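Local coordinates for UPF0270 protein PA3463 (Pseudomonas aeruginosa, PDB 1Y0N) that is of unknown function and belongs to the uncharacterised UPF0270 family, folding as two helices packed on a three-stranded antiparallel sheet, at residues A[3-8]-A[54-59]; A[17-22]-A[38-43]; A[50-55]-A[63-68]. All coordinates share one frame; numbering follows the deposited sequence.

Contact 1: residues A[3-8]-A[54-59]; sequences MLIPHD and ILFDPE. With GOL (glycerol), chain B.
Ile-5 lies obliquely across Ile-54 and Phe-56 and makes the apolar middle of this contact. Its CG1 meets CG2 of Ile-54 at 3.7 Å, and from there the chain runs on until CD1 of Ile-5 stands 3.6 Å from CB of Phe-56. CG1 of Ile-5 takes the crowded position between the backbone N and the carbonyl carbon (chi1 57°), which sets it against that Ile-54 methyl. On the same strand, CD1 of Ile-54 packs 3.7 Å from CB of His-7. Leu-10 and Leu-47 of helix 36-48 cover Ile-54 further. The backbones form a short antiparallel pairing in which strand 3-4 is one edge of a three-stranded sheet and strand 52-56 its middle: Met-3 and Phe-56 are a hydrogen-bonded pair, Leu-4 and Leu-55 a non-hydrogen-bonded one. Met-3 also makes a Met-aromatic contact: its side chain runs beside that of Phe-56, with SD at the ring edge, 3.7 Å from CD2. Beyond the pairing, Ile-5 N donates to Ile-54 O at 3.0 Å. At the polar edge a glycerol, likely carried over from crystallisation, puts O3 2.9 Å from both N and ND1 of His-7, hydrogen-bonded to each, while its approach to Ile-5 O is too short in the model to be trusted.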
# COMPACT_ATOMS: atom_id res chain seq x y z
N MET A 3 -0.59 11.47 2.70
CA MET A 3 0.16 11.09 3.89
C MET A 3 0.29 9.57 3.96
O MET A 3 -0.51 8.84 3.39
CB MET A 3 -0.54 11.61 5.15
CG MET A 3 -1.54 10.63 5.78
SD MET A 3 -3.03 11.34 6.55
CE MET A 3 -2.76 10.92 8.24
N LEU A 4 1.29 9.09 4.69
CA LEU A 4 1.43 7.68 4.99
C LEU A 4 0.53 7.24 6.12
O LEU A 4 0.42 7.92 7.13
CB LEU A 4 2.87 7.36 5.35
CG LEU A 4 3.93 7.49 4.27
CD1 LEU A 4 5.26 7.13 4.85
CD2 LEU A 4 3.64 6.63 3.09
N ILE A 5 -0.10 6.08 5.96
CA ILE A 5 -0.87 5.44 7.02
C ILE A 5 -0.44 3.96 7.22
O ILE A 5 -0.38 3.18 6.24
CB ILE A 5 -2.40 5.56 6.82
CG1 ILE A 5 -2.88 4.98 5.51
CG2 ILE A 5 -2.85 7.01 6.88
CD1 ILE A 5 -4.38 5.23 5.29
N PRO A 6 -0.12 3.58 8.46
CA PRO A 6 0.35 2.21 8.65
C PRO A 6 -0.73 1.20 8.25
O PRO A 6 -1.89 1.38 8.59
CB PRO A 6 0.69 2.15 10.16
CG PRO A 6 -0.03 3.27 10.77
CD PRO A 6 -0.11 4.34 9.71
N HIS A 7 -0.33 0.12 7.56
CA HIS A 7 -1.26 -0.91 7.07
C HIS A 7 -2.15 -1.53 8.17
O HIS A 7 -3.32 -1.85 7.92
CB HIS A 7 -0.51 -2.01 6.28
CG HIS A 7 0.49 -2.78 7.12
ND1 HIS A 7 1.78 -2.33 7.34
CD2 HIS A 7 0.38 -3.93 7.82
CE1 HIS A 7 2.42 -3.18 8.13
NE2 HIS A 7 1.59 -4.16 8.43
N ASP A 8 -1.57 -1.66 9.37
CA ASP A 8 -2.23 -2.28 10.53
C ASP A 8 -3.30 -1.37 11.15
O ASP A 8 -4.08 -1.81 11.98
CB ASP A 8 -1.22 -2.72 11.58
CG ASP A 8 -0.16 -1.67 11.87
OD1 ASP A 8 0.79 -1.49 11.05
OD2 ASP A 8 -0.26 -1.05 12.95
N ILE A 54 1.49 2.67 2.38
CA ILE A 54 0.18 3.13 1.95
C ILE A 54 0.11 4.64 2.08
O ILE A 54 0.32 5.17 3.14
CB ILE A 54 -0.94 2.48 2.77
CG1 ILE A 54 -0.90 0.96 2.45
CG2 ILE A 54 -2.32 3.09 2.34
CD1 ILE A 54 -1.47 0.15 3.48
N LEU A 55 -0.20 5.28 0.97
CA LEU A 55 -0.42 6.69 0.91
C LEU A 55 -1.91 7.04 0.96
O LEU A 55 -2.74 6.45 0.27
CB LEU A 55 0.18 7.27 -0.38
CG LEU A 55 1.69 7.36 -0.51
CD1 LEU A 55 1.95 8.17 -1.77
CD2 LEU A 55 2.41 8.09 0.73
N PHE A 56 -2.23 8.02 1.77
CA PHE A 56 -3.61 8.47 1.93
C PHE A 56 -3.76 9.97 1.61
O PHE A 56 -2.98 10.76 2.10
CB PHE A 56 -4.05 8.28 3.38
CG PHE A 56 -5.46 8.75 3.63
CD1 PHE A 56 -6.56 8.09 3.03
CD2 PHE A 56 -5.70 9.88 4.39
CE1 PHE A 56 -7.88 8.51 3.27
CE2 PHE A 56 -7.04 10.32 4.62
CZ PHE A 56 -8.11 9.62 4.03
N ASP A 57 -4.77 10.32 0.80
CA ASP A 57 -5.08 11.69 0.40
C ASP A 57 -6.30 12.19 1.18
O ASP A 57 -7.39 11.73 0.96
CB ASP A 57 -5.44 11.73 -1.08
CG ASP A 57 -5.63 13.18 -1.63
OD1 ASP A 57 -5.40 14.17 -0.87
OD2 ASP A 57 -5.99 13.31 -2.83
N PRO A 58 -6.10 13.12 2.13
CA PRO A 58 -7.11 13.85 2.93
C PRO A 58 -8.39 14.19 2.15
O PRO A 58 -9.49 13.85 2.60
CB PRO A 58 -6.36 15.12 3.30
CG PRO A 58 -4.96 14.66 3.49
CD PRO A 58 -4.73 13.50 2.53
N GLU A 59 -8.21 14.85 1.02
CA GLU A 59 -9.29 15.16 0.09
C GLU A 59 -9.26 14.09 -1.00
O GLU A 59 -8.20 13.71 -1.46
CB GLU A 59 -9.08 16.54 -0.54
CG GLU A 59 -7.86 16.62 -1.50
CD GLU A 59 -7.73 17.98 -2.24
OE1 GLU A 59 -8.66 18.34 -3.03
OE2 GLU A 59 -6.67 18.66 -2.05
C1 GOL B . 3.68 3.00 5.69
O1 GOL B . 3.66 3.83 6.83
C2 GOL B . 2.34 2.53 5.13
O2 GOL B . 1.23 3.26 5.53
C3 GOL B . 1.99 1.01 5.19
O3 GOL B . 2.32 0.32 6.37

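Contact 2: residues A[17-22]-A[38-43]; sequences NLLEDF and VRVERA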
# COMPACT_ATOMS: atom_id res chain seq x y z
N ASN A 17 -8.51 -5.02 -0.80
CA ASN A 17 -8.78 -4.35 -2.05
C ASN A 17 -7.54 -3.54 -2.52
O ASN A 17 -7.20 -3.58 -3.69
CB ASN A 17 -9.99 -3.37 -1.94
CG ASN A 17 -11.36 -4.07 -1.69
OD1 ASN A 17 -11.58 -5.20 -2.11
ND2 ASN A 17 -12.27 -3.37 -1.01
N LEU A 18 -6.91 -2.80 -1.62
CA LEU A 18 -5.64 -2.07 -1.96
C LEU A 18 -4.52 -3.07 -2.43
O LEU A 18 -3.79 -2.79 -3.37
CB LEU A 18 -5.12 -1.26 -0.74
CG LEU A 18 -5.92 -0.11 -0.06
CD1 LEU A 18 -5.10 0.62 1.00
CD2 LEU A 18 -6.34 0.92 -1.04
N LEU A 19 -4.40 -4.21 -1.74
CA LEU A 19 -3.39 -5.22 -2.09
C LEU A 19 -3.64 -5.80 -3.47
O LEU A 19 -2.73 -5.89 -4.28
CB LEU A 19 -3.32 -6.35 -1.03
CG LEU A 19 -2.61 -5.95 0.26
CD1 LEU A 19 -3.02 -6.94 1.36
CD2 LEU A 19 -1.10 -5.95 0.07
N GLU A 20 -4.90 -6.17 -3.74
CA GLU A 20 -5.32 -6.66 -5.05
C GLU A 20 -5.10 -5.64 -6.14
O GLU A 20 -4.52 -5.98 -7.19
CB GLU A 20 -6.78 -7.19 -4.98
CG GLU A 20 -7.36 -7.51 -6.32
CD GLU A 20 -8.55 -8.48 -6.25
OE1 GLU A 20 -9.05 -8.80 -5.12
OE2 GLU A 20 -8.95 -8.89 -7.39
N ASP A 21 -5.49 -4.37 -5.91
CA ASP A 21 -5.20 -3.28 -6.87
C ASP A 21 -3.72 -3.24 -7.20
O ASP A 21 -3.32 -3.20 -8.35
CB ASP A 21 -5.62 -1.90 -6.34
CG ASP A 21 -7.15 -1.75 -6.28
OD1 ASP A 21 -7.85 -2.61 -6.83
OD2 ASP A 21 -7.64 -0.79 -5.63
N PHE A 22 -2.89 -3.28 -6.17
CA PHE A 22 -1.43 -3.09 -6.32
C PHE A 22 -0.85 -4.18 -7.17
O PHE A 22 -0.11 -3.92 -8.11
CB PHE A 22 -0.80 -3.01 -4.91
CG PHE A 22 0.70 -2.97 -4.92
CD1 PHE A 22 1.38 -1.83 -5.30
CD2 PHE A 22 1.42 -4.11 -4.56
CE1 PHE A 22 2.80 -1.80 -5.32
CE2 PHE A 22 2.84 -4.10 -4.53
CZ PHE A 22 3.52 -2.95 -4.94
N VAL A 38 -0.97 -15.59 -3.99
CA VAL A 38 0.45 -15.61 -3.76
C VAL A 38 1.08 -14.18 -3.92
O VAL A 38 1.92 -13.73 -3.13
CB VAL A 38 1.14 -16.60 -4.73
CG1 VAL A 38 2.59 -16.38 -4.78
CG2 VAL A 38 0.78 -18.07 -4.37
N ARG A 39 0.69 -13.52 -4.98
CA ARG A 39 1.16 -12.16 -5.22
C ARG A 39 0.72 -11.22 -4.11
O ARG A 39 1.50 -10.38 -3.69
CB ARG A 39 0.67 -11.69 -6.60
CG ARG A 39 1.50 -12.25 -7.77
CD ARG A 39 0.98 -11.63 -9.07
NE ARG A 39 -0.30 -12.25 -9.37
CZ ARG A 39 -1.24 -11.78 -10.19
NH1 ARG A 39 -1.12 -10.61 -10.81
NH2 ARG A 39 -2.34 -12.49 -10.37
N VAL A 40 -0.51 -11.39 -3.62
CA VAL A 40 -1.04 -10.60 -2.52
C VAL A 40 -0.21 -10.87 -1.25
O VAL A 40 0.11 -9.95 -0.51
CB VAL A 40 -2.61 -10.83 -2.30
CG1 VAL A 40 -3.12 -10.23 -0.96
CG2 VAL A 40 -3.45 -10.22 -3.50
N GLU A 41 0.10 -12.16 -1.00
CA GLU A 41 0.89 -12.48 0.20
C GLU A 41 2.31 -11.89 0.11
O GLU A 41 2.86 -11.48 1.14
CB GLU A 41 0.97 -14.01 0.44
CG GLU A 41 -0.21 -14.64 1.05
CD GLU A 41 -0.44 -14.18 2.52
OE1 GLU A 41 0.53 -13.85 3.28
OE2 GLU A 41 -1.63 -14.14 2.87
N ARG A 42 2.90 -11.89 -1.07
CA ARG A 42 4.19 -11.27 -1.28
C ARG A 42 4.07 -9.77 -0.98
O ARG A 42 4.95 -9.17 -0.38
CB ARG A 42 4.69 -11.41 -2.70
CG ARG A 42 5.09 -12.79 -3.16
CD ARG A 42 5.56 -12.69 -4.58
NE ARG A 42 5.99 -14.02 -5.01
CZ ARG A 42 6.10 -14.39 -6.27
NH1 ARG A 42 5.81 -13.53 -7.24
NH2 ARG A 42 6.51 -15.61 -6.58
N ALA A 43 2.96 -9.15 -1.39
CA ALA A 43 2.77 -7.71 -1.11
C ALA A 43 2.55 -7.40 0.41
O ALA A 43 2.96 -6.36 0.93
CB ALA A 43 1.61 -7.18 -2.00
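Leu-19, Val-40 and Ala-43 supply most of the surface buried between helix segments 17-22 and 38-43, whose axes come within 9.2 Å at an angle of 108°. Leu-19 sits in the middle and touches both partners. Its CB packs 3.9 Å from CG1 of Val-40, and CD1 of Leu-19 reaches the same methyl at 4.0 Å, so CG1 of Val-40 is held against the base and one tip of the leucine, with the two side chains crossing at about a right angle. In Val-40 it is the branch anti to the backbone N (chi1 168°) that makes this contact. The other leucine tip, CD2 of Leu-19, lies 3.6 Å from CB of Ala-43, one helical turn further on. With nothing beyond CB, Ala-43 lets the leucine come close to its helix backbone: CD2 of Leu-19 is 3.9 Å from C of Ala-43. The alanine methyl has a second neighbour in Phe-22: CB of Ala-43 stands oblique to the ring, 4.0 Å from CD2 of Phe-22. This is purely apolar helix-helix packing. Val-23, the residue after Phe-22 in helix 12-24, adds to the cover of Val-40 and Ala-43, and Leu-19 also touches Arg-44 and Leu-47 of helix 36-48. Phe-22 and Leu-18 turn to strand 63-67, where both rest on Leu-65, so helix 12-24 packs against helix 36-48 and the sheet together.

Contact 3: residues A[50-55]-A[63-68]; sequences GEAVIL and CQLMLR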
# COMPACT_ATOMS: atom_id res chain seq x y z
N GLY A 50 8.15 -2.87 5.43
CA GLY A 50 8.15 -1.45 5.06
C GLY A 50 8.69 -1.11 3.70
O GLY A 50 9.01 0.06 3.43
N GLU A 51 8.75 -2.10 2.80
CA GLU A 51 9.22 -1.88 1.43
C GLU A 51 8.10 -1.47 0.46
O GLU A 51 8.39 -1.00 -0.61
CB GLU A 51 10.01 -3.11 0.94
CG GLU A 51 11.31 -3.23 1.87
CD GLU A 51 12.11 -4.55 1.70
OE1 GLU A 51 11.51 -5.58 1.21
OE2 GLU A 51 13.33 -4.53 2.07
N ALA A 52 6.84 -1.67 0.89
CA ALA A 52 5.61 -1.05 0.33
C ALA A 52 4.99 -0.29 1.47
O ALA A 52 5.18 -0.67 2.62
CB ALA A 52 4.60 -2.15 -0.19
N VAL A 53 4.33 0.82 1.14
CA VAL A 53 3.68 1.67 2.10
C VAL A 53 2.30 2.04 1.53
O VAL A 53 1.98 1.72 0.34
CB VAL A 53 4.51 3.00 2.38
CG1 VAL A 53 5.93 2.68 2.95
CG2 VAL A 53 4.61 3.85 1.09
N ILE A 54 1.49 2.67 2.38
CA ILE A 54 0.18 3.13 1.95
C ILE A 54 0.11 4.64 2.08
O ILE A 54 0.32 5.17 3.14
CB ILE A 54 -0.94 2.48 2.77
CG1 ILE A 54 -0.90 0.96 2.45
CG2 ILE A 54 -2.32 3.09 2.34
CD1 ILE A 54 -1.47 0.15 3.48
N LEU A 55 -0.20 5.28 0.97
CA LEU A 55 -0.42 6.69 0.91
C LEU A 55 -1.91 7.04 0.96
O LEU A 55 -2.74 6.45 0.27
CB LEU A 55 0.18 7.27 -0.38
CG LEU A 55 1.69 7.36 -0.51
CD1 LEU A 55 1.95 8.17 -1.77
CD2 LEU A 55 2.41 8.09 0.73
N CYS A 63 -6.90 6.02 -0.85
CA CYS A 63 -5.68 5.32 -0.45
C CYS A 63 -5.06 4.68 -1.66
O CYS A 63 -5.76 4.29 -2.62
CB CYS A 63 -5.96 4.18 0.55
SG CYS A 63 -6.08 4.67 2.28
N GLN A 64 -3.74 4.52 -1.59
CA GLN A 64 -3.07 3.66 -2.56
C GLN A 64 -1.79 2.98 -1.98
O GLN A 64 -1.01 3.60 -1.29
CB GLN A 64 -2.72 4.49 -3.82
CG GLN A 64 -2.07 3.67 -4.92
CD GLN A 64 -2.17 4.35 -6.23
OE1 GLN A 64 -1.44 4.04 -7.17
NE2 GLN A 64 -3.11 5.29 -6.32
N LEU A 65 -1.62 1.70 -2.31
CA LEU A 65 -0.43 0.98 -1.97
C LEU A 65 0.63 1.32 -3.00
O LEU A 65 0.31 1.35 -4.19
CB LEU A 65 -0.68 -0.52 -2.04
CG LEU A 65 -0.33 -1.24 -0.76
CD1 LEU A 65 -1.70 -1.77 -0.29
CD2 LEU A 65 0.58 -2.39 -0.98
N MET A 66 1.85 1.63 -2.54
CA MET A 66 2.99 1.95 -3.42
C MET A 66 4.28 1.32 -2.88
O MET A 66 4.46 1.17 -1.68
CB MET A 66 3.15 3.51 -3.55
CG MET A 66 2.15 4.24 -4.60
SD MET A 66 2.62 5.95 -4.81
CE MET A 66 3.77 5.57 -6.13
N LEU A 67 5.20 0.97 -3.76
CA LEU A 67 6.56 0.62 -3.35
C LEU A 67 7.23 1.89 -2.79
O LEU A 67 7.12 2.97 -3.36
CB LEU A 67 7.40 0.11 -4.55
CG LEU A 67 7.08 -1.28 -5.13
CD1 LEU A 67 7.93 -1.61 -6.39
CD2 LEU A 67 7.30 -2.32 -4.04
N ARG A 68 7.83 1.76 -1.63
CA ARG A 68 8.63 2.87 -1.01
C ARG A 68 9.56 3.52 -2.04
O ARG A 68 9.73 4.71 -2.01
CB ARG A 68 9.49 2.30 0.14
CG ARG A 68 10.31 3.42 0.88
CD ARG A 68 11.21 2.79 2.00
NE ARG A 68 10.35 2.39 3.10
CZ ARG A 68 9.86 3.21 4.02
NH1 ARG A 68 10.21 4.50 4.08
NH2 ARG A 68 9.00 2.73 4.88
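Gly-50 O is gripped side-on by Arg-68, through NE at 2.7 Å and NH2 at 3.0 Å. The oxygen lies close to the guanidinium plane, at its edge; NH2 comes in on a carbonyl lone pair, while NE lies close to the line of the C=O bond. The bend at chi3 (-73°) puts NE where it can reach this oxygen. CG1 of Val-53 lies over one face of the guanidinium, 3.6 Å from NH2. Next along, Arg-68 N bonds to Glu-51 O, approaching from above the carbonyl plane; the Glu-51 carboxylate itself turns to Arg-49 in a salt bridge. Gly-50, just past helix 36-48, closes it in a Schellman motif with positive phi, and from there the chain enters a beta hairpin of strands 52-56 and 63-67. Val-53 with Met-66 and Leu-55 with Gln-64 are its antiparallel hydrogen-bonded pairs, each joined by two backbone bonds. One face of the hairpin carries Ala-52, Ile-54, Leu-65 and Leu-67: CG of Leu-65 packs 3.9 Å from CG1 of Ile-54, and helices 12-24 and 36-48 cover this side. On the face of Val-53, CD1 of Leu-55 meets SD of Met-66 at 3.8 Å.

In the fold
From the N terminus the chain runs through strand 3-4 and both helices, then comes back along strand 52-56 beside its own beginning, so contact 1 closes a loop that spans most of the modelled chain. Within that span lies contact 2, a shorter closure between helices 12-24 and 36-48, whose connection is partly unmodelled (26-32). Contact 3 shares Ile-54 and Leu-55 with contact 1 and follows contact 2 in series, closing the final hairpin. Strand 52-56 is therefore common to contacts 1 and 3, paired on its two edges. Helix 12-24 meets this sheet through Leu-18 and Phe-22, and helix 36-48 through Leu-47.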